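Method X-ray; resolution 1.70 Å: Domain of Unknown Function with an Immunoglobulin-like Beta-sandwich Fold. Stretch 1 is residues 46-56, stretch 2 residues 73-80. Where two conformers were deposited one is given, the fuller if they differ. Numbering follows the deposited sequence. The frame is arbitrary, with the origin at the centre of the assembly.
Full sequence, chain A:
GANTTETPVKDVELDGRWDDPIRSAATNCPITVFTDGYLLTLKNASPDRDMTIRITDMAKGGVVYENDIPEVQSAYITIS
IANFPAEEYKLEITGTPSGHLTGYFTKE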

# COMPACT_ATOMS: atom_id res chain seq x y z
N SER A 46 -2.57 -5.34 -13.30
CA SER A 46 -3.46 -6.45 -13.67
C SER A 46 -4.58 -6.58 -12.64
O SER A 46 -4.60 -7.55 -11.86
CB SER A 46 -2.65 -7.75 -13.79
OG SER A 46 -1.35 -7.50 -14.26
N PRO A 47 -5.52 -5.61 -12.61
CA PRO A 47 -6.62 -5.64 -11.63
C PRO A 47 -7.42 -6.92 -11.79
O PRO A 47 -7.87 -7.23 -12.88
CB PRO A 47 -7.47 -4.42 -12.00
CG PRO A 47 -6.59 -3.56 -12.82
CD PRO A 47 -5.63 -4.45 -13.50
N ASP A 48 -7.57 -7.69 -10.71
CA ASP A 48 -8.18 -9.02 -10.85
C ASP A 48 -8.75 -9.58 -9.55
O ASP A 48 -9.16 -10.72 -9.52
CB ASP A 48 -7.15 -10.00 -11.41
CG ASP A 48 -5.96 -10.19 -10.49
OD1 ASP A 48 -5.94 -9.60 -9.40
OD2 ASP A 48 -5.03 -10.95 -10.85
N ARG A 49 -8.74 -8.79 -8.49
CA ARG A 49 -9.29 -9.25 -7.23
C ARG A 49 -9.60 -8.05 -6.34
O ARG A 49 -8.97 -6.99 -6.48
CB ARG A 49 -8.27 -10.16 -6.56
CG ARG A 49 -7.11 -9.44 -5.89
CD ARG A 49 -5.99 -10.40 -5.62
NE ARG A 49 -5.35 -10.76 -6.87
CZ ARG A 49 -4.37 -11.65 -7.00
NH1 ARG A 49 -3.87 -12.28 -5.95
NH2 ARG A 49 -3.88 -11.90 -8.20
N ASP A 50 -10.54 -8.23 -5.41
CA ASP A 50 -10.77 -7.21 -4.38
C ASP A 50 -9.50 -7.11 -3.53
O ASP A 50 -8.82 -8.13 -3.29
CB ASP A 50 -11.96 -7.57 -3.48
CG ASP A 50 -13.30 -7.45 -4.18
OD1 ASP A 50 -13.43 -6.87 -5.28
OD2 ASP A 50 -14.28 -7.95 -3.58
N MSE A 51 -9.22 -5.88 -3.07
CA MSE A 51 -8.01 -5.61 -2.31
C MSE A 51 -8.30 -4.85 -1.02
O MSE A 51 -9.35 -4.19 -0.88
CB MSE A 51 -7.03 -4.77 -3.11
CG MSE A 51 -6.53 -5.37 -4.39
SE MSE A 51 -5.09 -4.20 -5.06
CE MSE A 51 -5.80 -2.35 -4.45
N THR A 52 -7.41 -5.00 -0.06
CA THR A 52 -7.43 -4.21 1.16
C THR A 52 -6.06 -3.59 1.33
O THR A 52 -5.05 -4.28 1.16
CB THR A 52 -7.75 -5.04 2.40
OG1 THR A 52 -9.06 -5.61 2.29
CG2 THR A 52 -7.68 -4.13 3.64
N ILE A 53 -6.02 -2.30 1.66
CA ILE A 53 -4.76 -1.61 1.95
C ILE A 53 -4.84 -1.20 3.43
O ILE A 53 -5.86 -0.68 3.87
CB ILE A 53 -4.56 -0.34 1.09
CG1 ILE A 53 -4.52 -0.73 -0.39
CG2 ILE A 53 -3.30 0.44 1.53
CD1 ILE A 53 -4.40 0.45 -1.34
N ARG A 54 -3.80 -1.52 4.19
CA ARG A 54 -3.74 -1.18 5.60
C ARG A 54 -2.37 -0.56 5.90
O ARG A 54 -1.33 -1.04 5.44
CB ARG A 54 -4.00 -2.42 6.45
CG ARG A 54 -4.15 -2.22 7.91
CD ARG A 54 -4.78 -3.50 8.54
NE ARG A 54 -6.21 -3.67 8.24
CZ ARG A 54 -6.78 -4.69 7.58
NH1 ARG A 54 -6.08 -5.70 7.07
NH2 ARG A 54 -8.10 -4.71 7.40
N ILE A 55 -2.38 0.56 6.62
CA ILE A 55 -1.15 1.21 7.01
C ILE A 55 -1.16 1.25 8.54
O ILE A 55 -2.16 1.67 9.15
CB ILE A 55 -1.03 2.62 6.43
CG1 ILE A 55 -1.08 2.58 4.90
CG2 ILE A 55 0.26 3.32 6.93
CD1 ILE A 55 -1.08 3.91 4.28
N THR A 56 -0.06 0.79 9.14
CA THR A 56 0.10 0.62 10.59
C THR A 56 1.37 1.32 11.11
O THR A 56 2.46 1.13 10.53
CB THR A 56 0.16 -0.92 10.93
OG1 THR A 56 -1.00 -1.58 10.42
CG2 THR A 56 0.24 -1.13 12.44
N GLN A 73 -11.97 -0.92 -8.88
CA GLN A 73 -11.27 0.30 -8.50
C GLN A 73 -9.80 0.08 -8.11
O GLN A 73 -9.12 1.01 -7.66
CB GLN A 73 -12.00 0.94 -7.33
CG GLN A 73 -13.45 1.31 -7.61
CD GLN A 73 -14.19 1.74 -6.34
OE1 GLN A 73 -13.59 2.24 -5.38
NE2 GLN A 73 -15.51 1.56 -6.34
N SER A 74 -9.30 -1.13 -8.28
CA SER A 74 -7.99 -1.52 -7.75
C SER A 74 -6.77 -1.18 -8.61
O SER A 74 -5.66 -1.48 -8.19
CB SER A 74 -7.99 -3.02 -7.43
OG SER A 74 -8.00 -3.79 -8.61
N ALA A 75 -6.96 -0.57 -9.79
CA ALA A 75 -5.83 -0.26 -10.66
C ALA A 75 -4.90 0.85 -10.15
O ALA A 75 -3.71 0.92 -10.54
CB ALA A 75 -6.35 0.11 -12.06
N TYR A 76 -5.44 1.73 -9.31
CA TYR A 76 -4.79 3.01 -8.98
C TYR A 76 -5.45 3.63 -7.76
O TYR A 76 -6.67 3.83 -7.74
CB TYR A 76 -4.91 3.97 -10.15
CG TYR A 76 -4.41 5.37 -9.94
CD1 TYR A 76 -3.05 5.66 -10.01
CD2 TYR A 76 -5.28 6.43 -9.73
CE1 TYR A 76 -2.57 6.94 -9.84
CE2 TYR A 76 -4.81 7.72 -9.57
CZ TYR A 76 -3.46 7.97 -9.61
OH TYR A 76 -3.00 9.26 -9.47
N ILE A 77 -4.63 3.95 -6.76
CA ILE A 77 -5.08 4.47 -5.47
C ILE A 77 -4.03 5.48 -5.06
O ILE A 77 -2.83 5.20 -5.17
CB ILE A 77 -5.18 3.31 -4.40
CG1 ILE A 77 -6.28 2.29 -4.77
CG2 ILE A 77 -5.42 3.84 -2.99
CD1 ILE A 77 -7.70 2.89 -4.84
N THR A 78 -4.45 6.66 -4.62
CA THR A 78 -3.55 7.57 -3.90
C THR A 78 -3.96 7.74 -2.44
O THR A 78 -5.16 7.75 -2.09
CB THR A 78 -3.40 8.94 -4.57
OG1 THR A 78 -4.64 9.67 -4.50
CG2 THR A 78 -2.95 8.77 -6.03
N ILE A 79 -2.95 7.88 -1.61
CA ILE A 79 -3.14 8.03 -0.17
C ILE A 79 -2.28 9.19 0.31
O ILE A 79 -1.06 9.16 0.15
CB ILE A 79 -2.73 6.76 0.58
CG1 ILE A 79 -3.51 5.54 0.11
CG2 ILE A 79 -2.90 6.94 2.11
CD1 ILE A 79 -2.97 4.23 0.70
N SER A 80 -2.90 10.18 0.93
CA SER A 80 -2.14 11.28 1.54
C SER A 80 -1.60 10.83 2.86
O SER A 80 -2.36 10.38 3.74
CB SER A 80 -3.00 12.50 1.80
OG SER A 80 -2.19 13.49 2.41
O HOH W 1 -6.93 -6.30 -8.16

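Contact between residues 46-56 and 73-80 of one chain, a domain with an immunoglobulin-like beta-sandwich fold. The strand that runs through Met-51 to Thr-56 and on beyond the stretch, and strand 76-80, run in nearly the same direction, 20° apart, but their axes come no closer than 10.9 Å. That spacing is too wide for backbone pairing and suits side chains meeting between layers; no direct hydrogen bond crosses the contact, and 374 Å² is buried, both sides summed.

Ser-74 has the largest covered area, 81 Å², and sits in the loop before its strand, with its CA-to-CB bond pointing toward the other stretch. Its chi1 is p (71°). The hydroxyl lies among the atoms of the opposing loop: Pro-47 CB is 3.5 Å from Ser-74 OG, and the carbonyl Arg-49 O is 4.0 Å from the same Ser-74 OG, so the polar link is made through water. Water 1 donates to Ser-74 OG (2.8 Å) and to Arg-49 O (2.7 Å), and accepts from Asp-48 N at 3.0 Å, tying the hydroxyl to two backbone groups across the gap. Ser-74 also has an apolar neighbour: Met-51, a selenomethionine, brings its CE to 3.8 Å from Ser-74 CB. Beside this site, Pro-47 CG packs on Ala-75 CB at 3.8 Å, where the two backbones are close, with Pro-47 CA and Ala-75 CA 5.5 Å apart.

Ile-79 is second, with 53 Å² covered, and belongs to the wholly apolar part of the contact. It is an m,t rotamer (chi1 -59°, chi2 172°), and its CD1 touches two isoleucines of the facing strand: Ile-53 CG2 lies 3.9 Å from Ile-79 CD1, and Ile-55 CD1 lies 4.1 Å from Ile-79 CD1. Ile-53, also m,t, bridges two residues in turn, for its CD1 approaches Ile-77 CG2 at 3.9 Å. Along both strands the residues that point toward the partner alternate with ones that make no contact: Ile-53 and Ile-55 meet Ile-77 and Ile-79, and Met-51 reaches Ser-74, while Thr-52, Arg-54, Thr-78 and Ser-80 take no part. At Ile-53 and Ile-77 the CA atoms are 9.6 Å apart, a gap their side chains span.

Asp-48 and Arg-49 point away from the partner at CB and pair with each other. Arg-49 NE donates to Asp-48 OD1 (2.8 Å) and Arg-49 NH2 to Asp-48 OD2 (3.0 Å), a two-pronged salt bridge between neighbours whose backbone atoms hold water 1.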